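Local coordinates for 3-hydroxy-3-methylglutaryl-CoA lyase (Acinetobacter baumannii, PDB 6NDS), which is a TIM-barrel protein of the HMGL-like family that binds a zinc ion and coenzyme A, at residues Thr296-Gln299 / Leu300-Ala303; Gly148-Ala151 / Thr152-Gly155; Thr79-Asp83 / Ile84-Gly88. One frame throughout, in Å; residues are numbered along the deposited sequence. Where two conformers were deposited one is given.

Interaction 1: Thr296-Gln299 / Leu300-Ala303; sequences TPSQ and LAKA. With ACT (acetate ion), chain F.
Lys302 reaches back along the N-terminal cap of helix 299-303 until its NZ lies 3.0 Å from Thr296 O. At Thr296 the backbone N hydrogen-bonds an acetate ion, probably from the crystallisation liquor, with 2.8 Å from N to acetate O and a nearly straight N-H...O angle of 163°. The acetate methyl rests against the lysine chain, acetate CH3 lying 3.4 Å from Lys302 CG, while the other carboxylate oxygen, OXT, faces Ala301 CB. The hydroxyl of Thr296 turns elsewhere, to Gly243 O. Pro297 then centres an inverse gamma turn that redirects the chain into the cap. Ser298 is the N-cap residue: with OG anti to its backbone N (chi1 169°), the hydroxyl swings forward along the chain and accepts Ala301 N at 2.9 Å from OG. A second bond joins the same OG to Glu261 OE2, and the carboxylate of Asp262 takes the N-H groups of Gln299 and Leu300, so side chains of helix 260-270 bind both the capping hydroxyl and the first N-H groups of the helix. Ser298 O has the aliphatic part of Lys302 laid beside it, at 3.3 Å from CG; the chain runs nearly extended from there and bends at its last torsion (chi4 57°), which brings NZ back toward Thr296. After a weak bond from Lys302 N to Ser298 O, Gln299 O accepts Ala303 N at 2.9 Å.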
ATOM      1  N   THR A 296      -3.969  -9.551  11.078  1.00 21.15           N
ATOM      2  CA  THR A 296      -2.701  -9.012  10.608  1.00 21.47           C
ATOM      3  C   THR A 296      -2.939  -8.121   9.397  1.00 29.36           C
ATOM      4  O   THR A 296      -3.976  -8.231   8.731  1.00 28.04           O
ATOM      5  CB  THR A 296      -1.706 -10.131  10.247  1.00 26.63           C
ATOM      6  OG1 THR A 296      -1.970 -10.625   8.926  1.00 28.36           O
ATOM      7  CG2 THR A 296      -1.779 -11.282  11.251  1.00 28.28           C
ATOM      8  N   PRO A 297      -1.991  -7.221   9.074  1.00 23.33           N
ATOM      9  CA  PRO A 297      -2.184  -6.274   7.947  1.00 25.67           C
ATOM     10  C   PRO A 297      -1.864  -6.900   6.596  1.00 29.28           C
ATOM     11  O   PRO A 297      -0.880  -6.563   5.919  1.00 31.74           O
ATOM     12  CB  PRO A 297      -1.214  -5.137   8.293  1.00 27.75           C
ATOM     13  CG  PRO A 297      -0.556  -5.495   9.580  1.00 32.29           C
ATOM     14  CD  PRO A 297      -0.748  -6.943   9.812  1.00 22.10           C
ATOM     15  N   SER A 298      -2.685  -7.856   6.196  1.00 20.54           N
ATOM     16  CA  SER A 298      -2.580  -8.490   4.884  1.00 18.26           C
ATOM     17  C   SER A 298      -3.829  -8.158   4.083  1.00 20.11           C
ATOM     18  O   SER A 298      -4.932  -8.537   4.487  1.00 22.72           O
ATOM     19  CB  SER A 298      -2.450 -10.005   5.008  1.00 22.89           C
ATOM     20  OG  SER A 298      -2.601 -10.615   3.733  1.00 21.69           O
ATOM     21  N   GLN A 299      -3.656  -7.496   2.935  1.00 16.35           N
ATOM     22  CA  GLN A 299      -4.823  -7.215   2.106  1.00 18.47           C
ATOM     23  C   GLN A 299      -5.318  -8.481   1.415  1.00 18.60           C
ATOM     24  O   GLN A 299      -6.533  -8.695   1.308  1.00 19.76           O
ATOM     25  CB  GLN A 299      -4.505  -6.127   1.080  1.00 21.15           C
ATOM     26  CG  GLN A 299      -4.185  -4.764   1.686  1.00 23.12           C
ATOM     27  CD  GLN A 299      -5.366  -4.159   2.418  1.00 32.34           C
ATOM     28  OE1 GLN A 299      -6.199  -3.469   1.824  1.00 35.67           O
ATOM     29  NE2 GLN A 299      -5.448  -4.412   3.713  1.00 28.69           N
ATOM     30  N   LEU A 300      -4.397  -9.336   0.961  1.00 19.49           N
ATOM     31  CA  LEU A 300      -4.812 -10.546   0.251  1.00 19.83           C
ATOM     32  C   LEU A 300      -5.471 -11.552   1.185  1.00 20.72           C
ATOM     33  O   LEU A 300      -6.387 -12.262   0.769  1.00 20.31           O
ATOM     34  CB  LEU A 300      -3.620 -11.185  -0.470  1.00 20.28           C
ATOM     35  CG  LEU A 300      -3.377 -10.748  -1.928  1.00 20.80           C
ATOM     36  CD1 LEU A 300      -4.401 -11.347  -2.870  1.00 22.58           C
ATOM     37  CD2 LEU A 300      -3.388  -9.214  -2.085  1.00 20.49           C
ATOM     38  N   ALA A 301      -5.041 -11.635   2.449  1.00 20.75           N
ATOM     39  CA  ALA A 301      -5.721 -12.565   3.348  1.00 21.57           C
ATOM     40  C   ALA A 301      -7.160 -12.129   3.592  1.00 25.73           C
ATOM     41  O   ALA A 301      -8.051 -12.972   3.745  1.00 27.75           O
ATOM     42  CB  ALA A 301      -4.957 -12.678   4.673  1.00 24.80           C
ATOM     43  N   LYS A 302      -7.400 -10.816   3.607  1.00 22.81           N
ATOM     44  CA  LYS A 302      -8.745 -10.291   3.820  1.00 24.19           C
ATOM     45  C   LYS A 302      -9.617 -10.474   2.586  1.00 27.75           C
ATOM     46  O   LYS A 302     -10.775 -10.893   2.691  1.00 32.81           O
ATOM     47  CB  LYS A 302      -8.693  -8.805   4.182  1.00 30.96           C
ATOM     48  CG  LYS A 302      -8.062  -8.443   5.506  1.00 36.89           C
ATOM     49  CD  LYS A 302      -7.659  -6.964   5.499  1.00 45.88           C
ATOM     50  CE  LYS A 302      -7.508  -6.392   6.901  1.00 57.07           C
ATOM     51  NZ  LYS A 302      -6.534  -7.139   7.736  1.00 56.85           N
ATOM     52  N   ALA A 303      -9.094 -10.133   1.410  1.00 21.91           N
ATOM     53  CA  ALA A 303      -9.932 -10.000   0.226  1.00 24.37           C
ATOM     54  C   ALA A 303      -9.883 -11.215  -0.686  1.00 24.32           C
ATOM     55  O   ALA A 303     -10.824 -11.420  -1.467  1.00 27.07           O
ATOM     56  CB  ALA A 303      -9.516  -8.761  -0.579  1.00 28.21           C
TER
HETATM   57  C   ACT F 505      -5.948 -11.686   8.578  1.00 64.03           C
HETATM   58  O   ACT F 505      -5.520 -11.386   9.723  1.00 63.22           O
HETATM   59  OXT ACT F 505      -5.988 -12.817   8.015  1.00 66.22           O
HETATM   60  CH3 ACT F 505      -6.491 -10.489   7.759  1.00 60.50           C

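Interaction 2: Gly148-Ala151 / Thr152-Gly155; sequences GTVA and TTFG
Thr152 turns its hydroxyl back onto the carbonyl of Ala151, the last residue of strand 145-151, with 2.8 Å between OG1 and Ala151 O. The donor comes in from the flank and above the carbonyl plane, at a C=O...O angle of only 95°, so it meets neither lone pair squarely. This approach depends on chi1 of 65°, which sets OG1 between the backbone N and the carbonyl carbon and leaves CG2 beside N. The hydroxyl is gripped twice, since OG1 also hydrogen-bonds Ser114 N, while Thr152 N is taken by Thr187 OG1. The left-handed helical backbone of Thr152 ends the extended run of the strand and starts a type I beta turn that reaches Gly155.

At Thr153 the hydroxyl again points back, now to Val150 O, 2.8 Å from OG1 and lying 50° out of that carbonyl plane. The side chains of Val150 and Thr153 cross at about a right angle, with Val150 CG1 3.6 Å from Thr153 OG1. The two branches of Thr153 divide the work: OG1 closes onto the strand, whereas CG2, anti to the backbone N, sits 3.5 Å above the plane of the Phe154 ring, over its centre. Phe154 in turn packs on Asp186 and Ala191, and its carbonyl O is bonded to Gln195 NE2. Gly155 completes the turn with a positive phi.

Ala151 brings this corner to the ligands, its side chain about 3 Å from a bound citric acid molecule and about 6 Å from coenzyme A. Such a turn at the C-terminal end of a barrel strand belongs to the ligand-binding face of a TIM barrel.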
ATOM      1  N   GLY A 148      25.500  -8.465   4.999  1.00 22.93           N
ATOM      2  CA  GLY A 148      25.653  -7.246   5.773  1.00 23.01           C
ATOM      3  C   GLY A 148      24.459  -6.325   5.602  1.00 22.57           C
ATOM      4  O   GLY A 148      24.171  -5.887   4.482  1.00 22.38           O
ATOM      5  N   THR A 149      23.756  -6.024   6.690  1.00 19.94           N
ATOM      6  CA  THR A 149      22.592  -5.145   6.647  1.00 20.60           C
ATOM      7  C   THR A 149      22.945  -3.748   7.133  1.00 21.56           C
ATOM      8  O   THR A 149      23.634  -3.580   8.145  1.00 20.33           O
ATOM      9  CB  THR A 149      21.448  -5.699   7.502  1.00 20.28           C
ATOM     10  OG1 THR A 149      20.963  -6.917   6.929  1.00 21.31           O
ATOM     11  CG2 THR A 149      20.284  -4.704   7.590  1.00 18.14           C
ATOM     12  N   VAL A 150      22.459  -2.748   6.410  1.00 21.54           N
ATOM     13  CA  VAL A 150      22.490  -1.366   6.865  1.00 19.70           C
ATOM     14  C   VAL A 150      21.052  -0.975   7.169  1.00 22.92           C
ATOM     15  O   VAL A 150      20.248  -0.787   6.243  1.00 21.43           O
ATOM     16  CB  VAL A 150      23.110  -0.427   5.822  1.00 20.85           C
ATOM     17  CG1 VAL A 150      23.244   0.977   6.406  1.00 24.38           C
ATOM     18  CG2 VAL A 150      24.455  -0.962   5.351  1.00 24.81           C
ATOM     19  N   ALA A 151      20.720  -0.883   8.462  1.00 20.56           N
ATOM     20  CA  ALA A 151      19.410  -0.410   8.891  1.00 20.41           C
ATOM     21  C   ALA A 151      19.346   1.121   8.829  1.00 18.19           C
ATOM     22  O   ALA A 151      20.358   1.806   8.664  1.00 21.26           O
ATOM     23  CB  ALA A 151      19.091  -0.907  10.303  1.00 22.71           C
ATOM     24  N   THR A 152      18.125   1.653   8.951  1.00 21.78           N
ATOM     25  CA  THR A 152      17.808   3.076   8.781  1.00 21.02           C
ATOM     26  C   THR A 152      18.505   3.679   7.561  1.00 22.44           C
ATOM     27  O   THR A 152      18.964   4.824   7.602  1.00 22.74           O
ATOM     28  CB  THR A 152      18.121   3.888  10.056  1.00 27.24           C
ATOM     29  OG1 THR A 152      19.528   3.884  10.341  1.00 28.37           O
ATOM     30  CG2 THR A 152      17.375   3.316  11.263  1.00 24.87           C
ATOM     31  N   THR A 153      18.552   2.925   6.455  1.00 20.55           N
ATOM     32  CA  THR A 153      19.199   3.417   5.240  1.00 23.07           C
ATOM     33  C   THR A 153      18.496   4.654   4.698  1.00 21.08           C
ATOM     34  O   THR A 153      19.143   5.569   4.166  1.00 23.65           O
ATOM     35  CB  THR A 153      19.222   2.306   4.178  1.00 22.40           C
ATOM     36  OG1 THR A 153      20.258   1.367   4.501  1.00 22.78           O
ATOM     37  CG2 THR A 153      19.468   2.864   2.769  1.00 20.71           C
ATOM     38  N   PHE A 154      17.172   4.708   4.835  1.00 20.76           N
ATOM     39  CA  PHE A 154      16.358   5.718   4.177  1.00 18.46           C
ATOM     40  C   PHE A 154      15.839   6.789   5.136  1.00 25.04           C
ATOM     41  O   PHE A 154      14.960   7.575   4.760  1.00 26.76           O
ATOM     42  CB  PHE A 154      15.197   5.035   3.448  1.00 19.61           C
ATOM     43  CG  PHE A 154      15.637   3.967   2.476  1.00 20.71           C
ATOM     44  CD1 PHE A 154      15.940   4.290   1.160  1.00 19.56           C
ATOM     45  CD2 PHE A 154      15.754   2.648   2.880  1.00 20.24           C
ATOM     46  CE1 PHE A 154      16.357   3.307   0.263  1.00 20.97           C
ATOM     47  CE2 PHE A 154      16.162   1.664   1.991  1.00 20.47           C
ATOM     48  CZ  PHE A 154      16.461   1.998   0.675  1.00 19.62           C
ATOM     49  N   GLY A 155      16.368   6.850   6.350  1.00 21.86           N
ATOM     50  CA  GLY A 155      15.912   7.777   7.368  1.00 21.70           C
ATOM     51  C   GLY A 155      15.798   7.051   8.696  1.00 21.77           C
ATOM     52  O   GLY A 155      15.722   5.826   8.762  1.00 24.53           O
TER

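Interaction 3: Thr79-Asp83 / Ile84-Gly88; sequences TRHKD and IIYVG
Tyr86 projects its hydroxyl to the backbone of His81, linking the second residue of barrel strand 85-90 to the loop that enters it; in this TIM barrel the loop follows helix 71-77. The bond is nearly straight, with His81 N 3.1 Å from Tyr86 OH, an N-H...O angle of 170° and the donor near the plane of the ring at its edge. Because OH is also bonded to Ser47 OG, the phenol is anchored at its far end to two separate loops.

Around the ring, Ile84 places CG2 over one face, 3.7 Å above the plane and offset toward the rim. Arg80 crosses the tyrosine obliquely: its CD lies 3.9 Å from Tyr86 CD2, and the guanidinium plane is turned 55° from the ring. A bend at chi2 (-63°) brings the arginine chain past the tyrosine, and the guanidinium goes on to Asn103 O and Phe75 O.

His81 and Ile84 run side by side in the same direction, Ile84 CD1 touching His81 CB at 3.7 Å. They are the end residues of a type I beta turn, closed by Ile84 N to His81 O at 3.2 Å. A water bridges the turn, donating to Lys82 O and also to Ile84 O, with 2.9 Å between Ile84 O and the oxygen of water 2.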
ATOM      1  N   THR A  79      12.861 -28.617   9.895  1.00 21.30           N
ATOM      2  CA  THR A  79      13.244 -29.486   8.791  1.00 22.53           C
ATOM      3  C   THR A  79      14.026 -28.670   7.768  1.00 26.02           C
ATOM      4  O   THR A  79      13.510 -27.683   7.236  1.00 31.83           O
ATOM      5  CB  THR A  79      11.995 -30.082   8.152  1.00 27.77           C
ATOM      6  OG1 THR A  79      11.264 -30.810   9.140  1.00 31.52           O
ATOM      7  CG2 THR A  79      12.372 -31.014   6.986  1.00 29.24           C
ATOM      8  N   ARG A  80      15.266 -29.069   7.490  1.00 25.20           N
ATOM      9  CA  ARG A  80      16.124 -28.322   6.570  1.00 26.18           C
ATOM     10  C   ARG A  80      15.849 -28.783   5.142  1.00 28.35           C
ATOM     11  O   ARG A  80      16.139 -29.931   4.793  1.00 30.43           O
ATOM     12  CB  ARG A  80      17.600 -28.527   6.913  1.00 29.16           C
ATOM     13  CG  ARG A  80      18.003 -28.144   8.337  1.00 27.16           C
ATOM     14  CD  ARG A  80      17.804 -26.674   8.580  1.00 27.08           C
ATOM     15  NE  ARG A  80      18.316 -26.279   9.891  1.00 28.77           N
ATOM     16  CZ  ARG A  80      19.461 -25.628  10.092  1.00 29.43           C
ATOM     17  NH1 ARG A  80      20.237 -25.294   9.069  1.00 28.30           N
ATOM     18  NH2 ARG A  80      19.832 -25.310  11.325  1.00 26.57           N
ATOM     19  N   HIS A  81      15.294 -27.900   4.320  1.00 28.15           N
ATOM     20  CA  HIS A  81      15.207 -28.159   2.887  1.00 25.97           C
ATOM     21  C   HIS A  81      16.548 -27.824   2.253  1.00 25.34           C
ATOM     22  O   HIS A  81      17.114 -26.765   2.532  1.00 25.82           O
ATOM     23  CB  HIS A  81      14.093 -27.323   2.261  1.00 26.03           C
ATOM     24  CG  HIS A  81      12.719 -27.751   2.669  1.00 29.43           C
ATOM     25  ND1 HIS A  81      11.714 -27.995   1.756  1.00 31.08           N
ATOM     26  CD2 HIS A  81      12.184 -27.985   3.893  1.00 26.91           C
ATOM     27  CE1 HIS A  81      10.618 -28.356   2.401  1.00 32.31           C
ATOM     28  NE2 HIS A  81      10.880 -28.364   3.697  1.00 30.14           N
ATOM     29  N   LYS A  82      17.057 -28.722   1.399  1.00 27.79           N
ATOM     30  CA  LYS A  82      18.425 -28.564   0.908  1.00 27.49           C
ATOM     31  C   LYS A  82      18.601 -27.306   0.073  1.00 31.20           C
ATOM     32  O   LYS A  82      19.713 -26.777  -0.021  1.00 35.47           O
ATOM     33  CB  LYS A  82      18.845 -29.774   0.080  1.00 30.93           C
ATOM     34  CG  LYS A  82      19.128 -31.015   0.886  1.00 41.86           C
ATOM     35  CD  LYS A  82      19.726 -32.099   0.002  1.00 51.37           C
ATOM     36  CE  LYS A  82      19.913 -33.381   0.788  1.00 65.53           C
ATOM     37  NZ  LYS A  82      18.655 -33.750   1.502  1.00 70.76           N
ATOM     38  N   ASP A  83      17.534 -26.821  -0.550  1.00 27.41           N
ATOM     39  CA  ASP A  83      17.683 -25.697  -1.467  0.51 31.72           C
ATOM     40  C   ASP A  83      17.222 -24.378  -0.857  1.00 28.44           C
ATOM     41  O   ASP A  83      16.994 -23.405  -1.583  1.00 27.94           O
ATOM     42  CB  ASP A  83      16.962 -25.996  -2.780  0.51 35.33           C
ATOM     43  CG  ASP A  83      17.719 -27.008  -3.630  0.51 43.14           C
ATOM     44  OD1 ASP A  83      18.927 -26.796  -3.871  0.51 47.47           O
ATOM     45  OD2 ASP A  83      17.120 -28.026  -4.035  0.51 46.26           O
ATOM     46  N   ILE A  84      17.139 -24.316   0.472  1.00 24.16           N
ATOM     47  CA  ILE A  84      16.790 -23.103   1.199  1.00 22.98           C
ATOM     48  C   ILE A  84      17.955 -22.724   2.104  1.00 22.53           C
ATOM     49  O   ILE A  84      18.542 -23.580   2.774  1.00 24.77           O
ATOM     50  CB  ILE A  84      15.505 -23.281   2.034  1.00 22.01           C
ATOM     51  CG1 ILE A  84      14.319 -23.626   1.135  1.00 24.55           C
ATOM     52  CG2 ILE A  84      15.209 -22.023   2.834  1.00 21.98           C
ATOM     53  CD1 ILE A  84      13.021 -23.849   1.910  1.00 23.60           C
ATOM     54  N   ILE A  85      18.286 -21.442   2.120  1.00 20.91           N
ATOM     55  CA  ILE A  85      19.266 -20.884   3.047  1.00 18.61           C
ATOM     56  C   ILE A  85      18.518 -20.340   4.256  1.00 20.88           C
ATOM     57  O   ILE A  85      17.719 -19.402   4.134  1.00 20.03           O
ATOM     58  CB  ILE A  85      20.107 -19.794   2.361  1.00 20.65           C
ATOM     59  CG1 ILE A  85      20.918 -20.404   1.218  1.00 22.94           C
ATOM     60  CG2 ILE A  85      21.005 -19.072   3.365  1.00 22.04           C
ATOM     61  CD1 ILE A  85      21.403 -19.370   0.224  1.00 31.59           C
ATOM     62  N   TYR A  86      18.763 -20.935   5.426  1.00 20.19           N
ATOM     63  CA  TYR A  86      18.162 -20.495   6.678  1.00 19.82           C
ATOM     64  C   TYR A  86      19.100 -19.494   7.343  1.00 21.65           C
ATOM     65  O   TYR A  86      20.230 -19.844   7.715  1.00 21.38           O
ATOM     66  CB  TYR A  86      17.875 -21.698   7.579  1.00 19.22           C
ATOM     67  CG  TYR A  86      16.856 -22.635   6.941  1.00 18.88           C
ATOM     68  CD1 TYR A  86      15.491 -22.416   7.092  1.00 19.68           C
ATOM     69  CD2 TYR A  86      17.271 -23.715   6.164  1.00 21.53           C
ATOM     70  CE1 TYR A  86      14.556 -23.247   6.500  1.00 20.22           C
ATOM     71  CE2 TYR A  86      16.346 -24.557   5.558  1.00 23.00           C
ATOM     72  CZ  TYR A  86      14.993 -24.318   5.736  1.00 20.81           C
ATOM     73  OH  TYR A  86      14.074 -25.134   5.140  1.00 22.99           O
ATOM     74  N   VAL A  87      18.627 -18.257   7.487  1.00 20.12           N
ATOM     75  CA  VAL A  87      19.431 -17.110   7.893  1.00 18.66           C
ATOM     76  C   VAL A  87      19.162 -16.814   9.360  1.00 18.17           C
ATOM     77  O   VAL A  87      18.012 -16.853   9.803  1.00 19.73           O
ATOM     78  CB  VAL A  87      19.085 -15.876   7.035  1.00 21.30           C
ATOM     79  CG1 VAL A  87      19.935 -14.673   7.448  1.00 20.72           C
ATOM     80  CG2 VAL A  87      19.216 -16.185   5.525  1.00 21.34           C
ATOM     81  N   GLY A  88      20.216 -16.494  10.111  1.00 19.68           N
ATOM     82  CA  GLY A  88      20.049 -15.978  11.460  1.00 18.81           C
ATOM     83  C   GLY A  88      20.587 -14.558  11.594  1.00 23.37           C
ATOM     84  O   GLY A  88      21.675 -14.258  11.090  1.00 23.83           O
TER
HETATM   85  O   HOH W   1      19.295 -25.846   4.062  1.00 26.16           O
HETATM   86  O   HOH W   2      20.978 -24.208   1.345  1.00 51.45           O

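In the fold
Along the chain the three contacts come in series, 79-88, then 148-155, then 296-303, and none nests in or crosses another. Interaction 3 closes the turn that brings the chain from helix 71-77 into strand 85-90. Interaction 2 lies two strands further round the same parallel sheet, beyond strand 106-112, and bends the chain away at the exit of strand 145-151; the two thus mark opposite ends of the barrel strands, their centres 25 Å apart. Interaction 1 stands apart from the sheet, about 19 Å from interaction 2 at the nearest atoms. It starts helix 299-303 against helix 260-270, and Thr219 and Arg220 of the second subunit pack on the same short helix.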